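Local coordinates for protein CbbY (Rhodobacter sphaeroides, PDB 4UAS) that removes a phosphate from xylulose-1,5-bisphosphate, a potent inhibitor of rubisco, with the help of magnesium, at residues 91-96 / 128-133; 150-155 / 177-182. All blocks are in the same frame, centred on the assembly; numbering follows the deposited sequence.

Contact 1: 91-96 / 128-133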
ATOM      1  N   ILE A  91       2.789  -5.972 -13.893  1.00 13.26           N
ATOM      2  CA  ILE A  91       3.275  -5.800 -12.515  1.00 12.20           C
ATOM      3  C   ILE A  91       3.583  -7.168 -11.895  1.00 12.29           C
ATOM      4  O   ILE A  91       2.820  -8.124 -11.979  1.00 16.71           O
ATOM      5  CB  ILE A  91       2.243  -5.047 -11.665  1.00 12.78           C
ATOM      6  CG1 ILE A  91       1.876  -3.638 -12.257  1.00 14.54           C
ATOM      7  CG2 ILE A  91       2.703  -4.867 -10.244  1.00 14.80           C
ATOM      8  CD1 ILE A  91       3.023  -2.684 -12.353  1.00 18.14           C
ATOM      9  N   ALA A  92       4.730  -7.252 -11.228  1.00 12.65           N
ATOM     10  CA  ALA A  92       5.174  -8.458 -10.483  1.00 14.23           C
ATOM     11  C   ALA A  92       5.221  -8.168  -9.009  1.00 11.38           C
ATOM     12  O   ALA A  92       5.415  -7.032  -8.583  1.00 12.23           O
ATOM     13  CB  ALA A  92       6.572  -8.871 -10.917  1.00 19.89           C
ATOM     14  N   LEU A  93       5.122  -9.224  -8.200  1.00 11.19           N
ATOM     15  CA  LEU A  93       5.435  -9.045  -6.767  1.00 10.42           C
ATOM     16  C   LEU A  93       6.875  -8.664  -6.544  1.00  9.88           C
ATOM     17  O   LEU A  93       7.778  -9.084  -7.287  1.00 11.53           O
ATOM     18  CB  LEU A  93       5.149 -10.332  -5.986  1.00 10.98           C
ATOM     19  CG  LEU A  93       3.709 -10.814  -6.037  1.00 13.15           C
ATOM     20  CD1 LEU A  93       3.598 -12.224  -5.493  1.00 15.56           C
ATOM     21  CD2 LEU A  93       2.832  -9.838  -5.226  1.00 13.81           C
ATOM     22  N   ARG A  94       7.164  -7.890  -5.501  1.00  8.94           N
ATOM     23  CA  ARG A  94       8.524  -7.607  -5.115  1.00  8.93           C
ATOM     24  C   ARG A  94       9.245  -8.912  -4.729  1.00  9.02           C
ATOM     25  O   ARG A  94       8.637  -9.845  -4.190  1.00  9.83           O
ATOM     26  CB  ARG A  94       8.577  -6.606  -3.983  1.00  9.05           C
ATOM     27  CG  ARG A  94       8.177  -5.195  -4.432  1.00  8.66           C
ATOM     28  CD  ARG A  94       8.531  -4.131  -3.377  1.00  8.41           C
ATOM     29  NE  ARG A  94       9.978  -4.029  -3.192  1.00  9.04           N
ATOM     30  CZ  ARG A  94      10.549  -3.412  -2.188  1.00  8.37           C
ATOM     31  NH1 ARG A  94       9.831  -2.760  -1.273  1.00  9.11           N
ATOM     32  NH2 ARG A  94      11.892  -3.477  -2.056  1.00  9.39           N
ATOM     33  N   PRO A  95      10.555  -8.964  -4.950  1.00  9.51           N
ATOM     34  CA  PRO A  95      11.306 -10.123  -4.527  1.00 11.19           C
ATOM     35  C   PRO A  95      11.086 -10.479  -3.067  1.00 10.88           C
ATOM     36  O   PRO A  95      11.055  -9.606  -2.183  1.00 10.62           O
ATOM     37  CB  PRO A  95      12.748  -9.783  -4.787  1.00 12.79           C
ATOM     38  CG  PRO A  95      12.701  -8.729  -5.852  1.00 14.64           C
ATOM     39  CD  PRO A  95      11.419  -7.999  -5.648  1.00 11.52           C
ATOM     40  N   GLY A  96      10.940 -11.776  -2.798  1.00 11.38           N
ATOM     41  CA  GLY A  96      10.787 -12.284  -1.462  1.00 11.33           C
ATOM     42  C   GLY A  96       9.341 -12.412  -0.953  1.00 10.90           C
ATOM     43  O   GLY A  96       9.088 -13.075   0.030  1.00 11.97           O
ATOM     44  N   ALA A 128      -3.850 -10.340 -10.530  1.00 12.47           N
ATOM     45  CA  ALA A 128      -2.746 -10.279 -11.497  1.00 12.58           C
ATOM     46  C   ALA A 128      -1.501 -10.956 -10.957  1.00 12.11           C
ATOM     47  O   ALA A 128      -0.790 -11.658 -11.700  1.00 16.45           O
ATOM     48  CB  ALA A 128      -2.480  -8.855 -11.893  1.00 13.89           C
ATOM     49  N   CYS A 129      -1.210 -10.744  -9.684  1.00 12.52           N
ATOM     50  CA  CYS A 129       0.117 -11.088  -9.136  1.00 16.21           C
ATOM     51  C   CYS A 129       0.126 -12.384  -8.361  1.00 16.00           C
ATOM     52  O   CYS A 129       1.199 -13.027  -8.321  1.00 18.09           O
ATOM     53  CB  CYS A 129       0.641  -9.960  -8.238  1.00 18.64           C
ATOM     54  SG  CYS A 129       0.864  -8.412  -9.043  1.00 23.21           S
ATOM     55  N   PHE A 130      -0.975 -12.741  -7.713  1.00 14.90           N
ATOM     56  CA  PHE A 130      -1.081 -13.946  -6.955  1.00 16.97           C
ATOM     57  C   PHE A 130      -1.887 -15.005  -7.712  1.00 16.11           C
ATOM     58  O   PHE A 130      -1.809 -16.180  -7.358  1.00 19.61           O
ATOM     59  CB  PHE A 130      -1.647 -13.754  -5.548  1.00 14.25           C
ATOM     60  CG  PHE A 130      -0.774 -13.019  -4.540  1.00 15.92           C
ATOM     61  CD1 PHE A 130       0.235 -13.724  -3.849  1.00 14.73           C
ATOM     62  CD2 PHE A 130      -0.983 -11.739  -4.203  1.00 16.18           C
ATOM     63  CE1 PHE A 130       1.002 -13.108  -2.946  1.00 18.40           C
ATOM     64  CE2 PHE A 130      -0.227 -11.141  -3.274  1.00 20.06           C
ATOM     65  CZ  PHE A 130       0.748 -11.809  -2.639  1.00 16.11           C
ATOM     66  N   GLY A 131      -2.729 -14.612  -8.695  1.00 15.94           N
ATOM     67  CA  GLY A 131      -3.613 -15.448  -9.452  1.00 17.14           C
ATOM     68  C   GLY A 131      -4.832 -15.938  -8.682  1.00 16.02           C
ATOM     69  O   GLY A 131      -5.361 -17.002  -8.963  1.00 20.75           O
ATOM     70  N   HIS A 132      -5.202 -15.180  -7.637  1.00 15.86           N
ATOM     71  CA  HIS A 132      -6.394 -15.489  -6.790  1.00 16.74           C
ATOM     72  C   HIS A 132      -7.111 -14.217  -6.398  1.00 16.48           C
ATOM     73  O   HIS A 132      -6.500 -13.152  -6.311  1.00 16.14           O
ATOM     74  CB  HIS A 132      -5.871 -16.127  -5.484  1.00 21.45           C
ATOM     75  CG  HIS A 132      -5.194 -17.469  -5.649  1.00 21.70           C
ATOM     76  ND1 HIS A 132      -5.870 -18.578  -6.042  1.00 38.08           N
ATOM     77  CD2 HIS A 132      -3.890 -17.839  -5.542  1.00 25.08           C
ATOM     78  CE1 HIS A 132      -5.033 -19.593  -6.132  1.00 30.91           C
ATOM     79  NE2 HIS A 132      -3.818 -19.172  -5.840  1.00 25.47           N
ATOM     80  N   PRO A 133      -8.425 -14.302  -6.060  1.00 18.65           N
ATOM     81  CA  PRO A 133      -9.059 -13.181  -5.343  1.00 17.83           C
ATOM     82  C   PRO A 133      -8.344 -12.889  -4.025  1.00 15.65           C
ATOM     83  O   PRO A 133      -7.719 -13.822  -3.472  1.00 15.22           O
ATOM     84  CB  PRO A 133     -10.484 -13.703  -5.052  1.00 22.24           C
ATOM     85  CG  PRO A 133     -10.407 -15.162  -5.263  1.00 29.56           C
ATOM     86  CD  PRO A 133      -9.266 -15.502  -6.122  1.00 21.33           C
TER
HETATM   87  O   HOH W   1       3.754 -11.895  -9.613  1.00 39.65           O

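Contact 2: 150-155 / 177-182. With PO4 (phosphate ion), chain C.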
ATOM      1  N   LYS A 150      -6.160   8.009   7.596  1.00  9.37           N
ATOM      2  CA  LYS A 150      -5.240   7.137   6.889  1.00  8.75           C
ATOM      3  C   LYS A 150      -3.806   7.298   7.432  1.00  7.42           C
ATOM      4  O   LYS A 150      -3.483   8.202   8.215  1.00  8.40           O
ATOM      5  CB  LYS A 150      -5.268   7.392   5.365  1.00  8.88           C
ATOM      6  CG  LYS A 150      -6.624   6.956   4.747  1.00 10.85           C
ATOM      7  CD  LYS A 150      -6.587   7.193   3.239  1.00 11.22           C
ATOM      8  CE  LYS A 150      -7.681   6.529   2.469  1.00 12.27           C
ATOM      9  NZ  LYS A 150      -8.971   7.138   2.811  1.00 11.42           N
ATOM     10  N   LYS A 151      -2.963   6.341   7.059  1.00  7.78           N
ATOM     11  CA  LYS A 151      -1.538   6.378   7.430  1.00  7.36           C
ATOM     12  C   LYS A 151      -1.016   7.797   7.184  1.00  7.54           C
ATOM     13  O   LYS A 151      -1.300   8.391   6.140  1.00  8.29           O
ATOM     14  CB  LYS A 151      -0.728   5.349   6.642  1.00  6.97           C
ATOM     15  CG  LYS A 151      -1.206   3.895   6.821  1.00  6.90           C
ATOM     16  CD  LYS A 151      -0.275   2.915   6.089  1.00  8.22           C
ATOM     17  CE  LYS A 151      -0.886   1.564   5.876  1.00  8.28           C
ATOM     18  NZ  LYS A 151      -0.048   0.723   4.978  1.00  8.49           N
ATOM     19  N   PRO A 152      -0.291   8.404   8.120  1.00  7.68           N
ATOM     20  CA  PRO A 152       0.429   7.789   9.237  1.00  7.73           C
ATOM     21  C   PRO A 152      -0.384   7.451  10.478  1.00  7.37           C
ATOM     22  O   PRO A 152       0.156   6.884  11.423  1.00  8.23           O
ATOM     23  CB  PRO A 152       1.486   8.849   9.591  1.00  8.35           C
ATOM     24  CG  PRO A 152       0.806  10.145   9.230  1.00  8.91           C
ATOM     25  CD  PRO A 152       0.080   9.833   7.946  1.00  7.91           C
ATOM     26  N   SER A 153      -1.687   7.729  10.495  1.00  7.72           N
ATOM     27  CA  SER A 153      -2.502   7.227  11.606  1.00  8.12           C
ATOM     28  C   SER A 153      -2.401   5.723  11.656  1.00  7.28           C
ATOM     29  O   SER A 153      -2.518   5.044  10.636  1.00  7.30           O
ATOM     30  CB  SER A 153      -3.989   7.574  11.441  1.00  9.57           C
ATOM     31  OG  SER A 153      -4.763   6.842  12.382  1.00 10.65           O
ATOM     32  N   PRO A 154      -2.273   5.140  12.880  1.00  7.28           N
ATOM     33  CA  PRO A 154      -2.279   3.660  13.036  1.00  7.56           C
ATOM     34  C   PRO A 154      -3.648   3.008  12.847  1.00  7.52           C
ATOM     35  O   PRO A 154      -3.702   1.783  12.948  1.00  8.04           O
ATOM     36  CB  PRO A 154      -1.780   3.470  14.480  1.00  7.95           C
ATOM     37  CG  PRO A 154      -1.074   4.760  14.807  1.00 10.58           C
ATOM     38  CD  PRO A 154      -1.925   5.808  14.139  1.00  9.08           C
ATOM     39  N   ASP A 155      -4.711   3.790  12.653  1.00  7.84           N
ATOM     40  CA  ASP A 155      -6.043   3.190  12.723  1.00  8.19           C
ATOM     41  C   ASP A 155      -6.245   1.996  11.793  1.00  7.02           C
ATOM     42  O   ASP A 155      -6.931   1.061  12.191  1.00  7.82           O
ATOM     43  CB  ASP A 155      -7.077   4.263  12.550  1.00  9.71           C
ATOM     44  CG  ASP A 155      -7.152   5.194  13.820  1.00 11.54           C
ATOM     45  OD1 ASP A 155      -6.545   4.809  14.877  1.00 14.30           O
ATOM     46  OD2 ASP A 155      -7.855   6.199  13.767  1.00 16.26           O
ATOM     47  N   SER A 177       7.385   2.794   3.413  1.00  7.21           N
ATOM     48  CA  SER A 177       7.368   4.224   3.531  1.00  7.17           C
ATOM     49  C   SER A 177       7.356   4.652   4.952  1.00  7.10           C
ATOM     50  O   SER A 177       6.965   3.895   5.869  1.00  8.19           O
ATOM     51  CB  SER A 177       6.157   4.815   2.830  1.00  7.96           C
ATOM     52  OG  SER A 177       4.961   4.584   3.578  1.00  8.51           O
ATOM     53  N   LEU A 178       7.730   5.896   5.206  1.00  7.55           N
ATOM     54  CA  LEU A 178       7.739   6.470   6.535  1.00  7.47           C
ATOM     55  C   LEU A 178       6.325   6.595   7.103  1.00  7.17           C
ATOM     56  O   LEU A 178       6.120   6.267   8.270  1.00  7.73           O
ATOM     57  CB  LEU A 178       8.482   7.774   6.566  1.00 10.07           C
ATOM     58  CG  LEU A 178       8.558   8.497   7.890  1.00 10.69           C
ATOM     59  CD1 LEU A 178       9.172   7.604   8.990  1.00 12.87           C
ATOM     60  CD2 LEU A 178       9.326   9.798   7.765  1.00 14.45           C
ATOM     61  N   ASN A 179       5.373   7.027   6.316  1.00  7.54           N
ATOM     62  CA  ASN A 179       4.017   7.057   6.800  1.00  7.71           C
ATOM     63  C   ASN A 179       3.561   5.681   7.262  1.00  7.67           C
ATOM     64  O   ASN A 179       2.830   5.546   8.257  1.00  8.03           O
ATOM     65  CB  ASN A 179       3.065   7.585   5.764  1.00 10.51           C
ATOM     66  CG  ASN A 179       3.055   9.076   5.559  1.00 13.01           C
ATOM     67  OD1 ASN A 179       2.780   9.561   4.374  1.00 19.74           O
ATOM     68  ND2 ASN A 179       3.268   9.800   6.550  1.00 11.60           N
ATOM     69  N   GLY A 180       3.950   4.673   6.510  1.00  7.47           N
ATOM     70  CA  GLY A 180       3.591   3.291   6.859  1.00  7.86           C
ATOM     71  C   GLY A 180       4.258   2.788   8.149  1.00  6.41           C
ATOM     72  O   GLY A 180       3.614   2.195   9.000  1.00  7.52           O
ATOM     73  N   LEU A 181       5.555   3.068   8.258  1.00  7.11           N
ATOM     74  CA  LEU A 181       6.304   2.736   9.464  1.00  7.21           C
ATOM     75  C   LEU A 181       5.665   3.352  10.665  1.00  6.47           C
ATOM     76  O   LEU A 181       5.472   2.737  11.715  1.00  8.20           O
ATOM     77  CB  LEU A 181       7.759   3.162   9.290  1.00  7.91           C
ATOM     78  CG  LEU A 181       8.630   3.077  10.543  1.00  8.57           C
ATOM     79  CD1 LEU A 181       8.782   1.673  11.075  1.00  9.82           C
ATOM     80  CD2 LEU A 181       9.982   3.657  10.246  1.00  9.33           C
ATOM     81  N   ARG A 182       5.357   4.660  10.581  1.00  7.51           N
ATOM     82  CA  ARG A 182       4.742   5.355  11.714  1.00  7.70           C
ATOM     83  C   ARG A 182       3.410   4.731  12.113  1.00  7.49           C
ATOM     84  O   ARG A 182       3.096   4.595  13.310  1.00  7.74           O
ATOM     85  CB  ARG A 182       4.546   6.832  11.391  1.00  8.22           C
ATOM     86  CG  ARG A 182       5.836   7.615  11.294  1.00  9.81           C
ATOM     87  CD  ARG A 182       5.613   9.023  10.754  1.00 11.56           C
ATOM     88  NE  ARG A 182       4.817   9.796  11.665  1.00 12.74           N
ATOM     89  CZ  ARG A 182       4.173  10.897  11.347  1.00 11.95           C
ATOM     90  NH1 ARG A 182       4.186  11.352  10.125  1.00 13.31           N
ATOM     91  NH2 ARG A 182       3.529  11.512  12.289  1.00 13.94           N
TER
HETATM   92  P   PO4 C 301      -0.270   1.731   0.820  1.00 11.51           P
HETATM   93  O1  PO4 C 301      -0.846   2.201   2.219  1.00 11.78           O
HETATM   94  O2  PO4 C 301      -0.873   2.705  -0.274  1.00 16.35           O
HETATM   95  O3  PO4 C 301      -0.625   0.323   0.375  1.00  9.94           O
HETATM   96  O4  PO4 C 301       1.280   1.947   0.751  1.00 10.75           O

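Contact 1: 91-96 / 128-133
Ala92 and Cys129 mark the closest approach of the two backbones, CA to CA 5.9 Å, where the irregular run 91-96 passes the C-terminal end of helix 119-129. No direct hydrogen bond crosses. One water makes the polar bridge: it donates to Cys129 O and weakly accepts from Leu93 N. The rest is apolar packing around Leu93. Its CG lies anti to the carbonyl carbon (chi1 -60°), which brings CG to 3.9 Å from Cys129 CB. CD2 meets the same Cys129 CB at 3.7 Å and also reaches the CE2-CZ side of the Phe130 ring. CD1 sits over one face of that ring, 4.1 Å from the centroid and 23° off the ring normal, in a CH-pi contact. Within that face it is offset toward the rim, nearest Phe130 CE1 at 3.7 Å. The leucine and phenylalanine side chains cross at about a right angle. An alanine at Leu93 would probably leave this face of Phe130 without its methyl cover and open a gap beside Cys129 CB. Cys129 also turns its sulfur to the backbone of Ile91: SG is 3.5 Å from Ile91 O and 4.2 Å from Ile91 CG2. Helix 97-107 continues the apolar patch, with Ala98 against Leu93 and Ile101 against Phe130. This is surface packing in a haloacid dehalogenase (HAD) fold. It ties what is probably the cap-to-core return linker of a capped HAD phosphatase, between helices 71-87 and 97-107, to core helix 119-129.

Contact 2: 150-155 / 177-182
Lys151 places CG anti to its carbonyl carbon (chi1 -58°) and runs extended from there, while Arg182 bends at chi3 (65°) to lie beside Pro152. The lysine passes helix 178-186 with CD 4.0 Å from Gly180 CA. Its NZ donates to phosphate O1 at 3.2 Å. The same nitrogen forms salt bridges with Glu175 and with Asp8, the probable nucleophile, and a hydrogen bond with Ala114 O, so several partners fix the amine. Its position is consistent with the motif III lysine of HAD phosphatases, beside the acidic motif that ends strand 171-175 and supplies Asp176 to the magnesium. A cis peptide bond joins Lys151 to Pro152. The proline ring lies alongside the Asn179 side chain, and Pro152 CA makes a CA-H...O contact with Asn179 O at 3.4 Å. Arg182, an exposed residue, is covered on one guanidinium face by Pro152 CB, 3.7 Å above the plane and toward the rim. Ser177 OG, at the N-cap of helix 178-186, accepts from Gly180 N at 3.1 Å. Ser153 makes its capping bond ahead of the turn into helix 155-164: its OG accepts from Asp155 N at 3.1 Å, with an N-H...O angle of 166°.

How the contacts relate
Contact 1 comes wholly before contact 2 in sequence. Their centres lie about 23 Å apart, with the middle of the molecule between them. The nearest atoms are about 8 Å apart, and the two do not touch. Each contact includes a helix that follows a strand of the same parallel sheet. In contact 1 it is helix 119-129, after strand 110-114. In contact 2 it is helix 178-186, after strand 171-175. Strand 4-7 lies between those two strands and leads to Asp8 and Asp10. Contact 2 reaches directly into this phosphate and magnesium site. Contact 1 stays at the surface, where the chain returns to the core, with Ile91 about 9 Å from Asp10 between side chains.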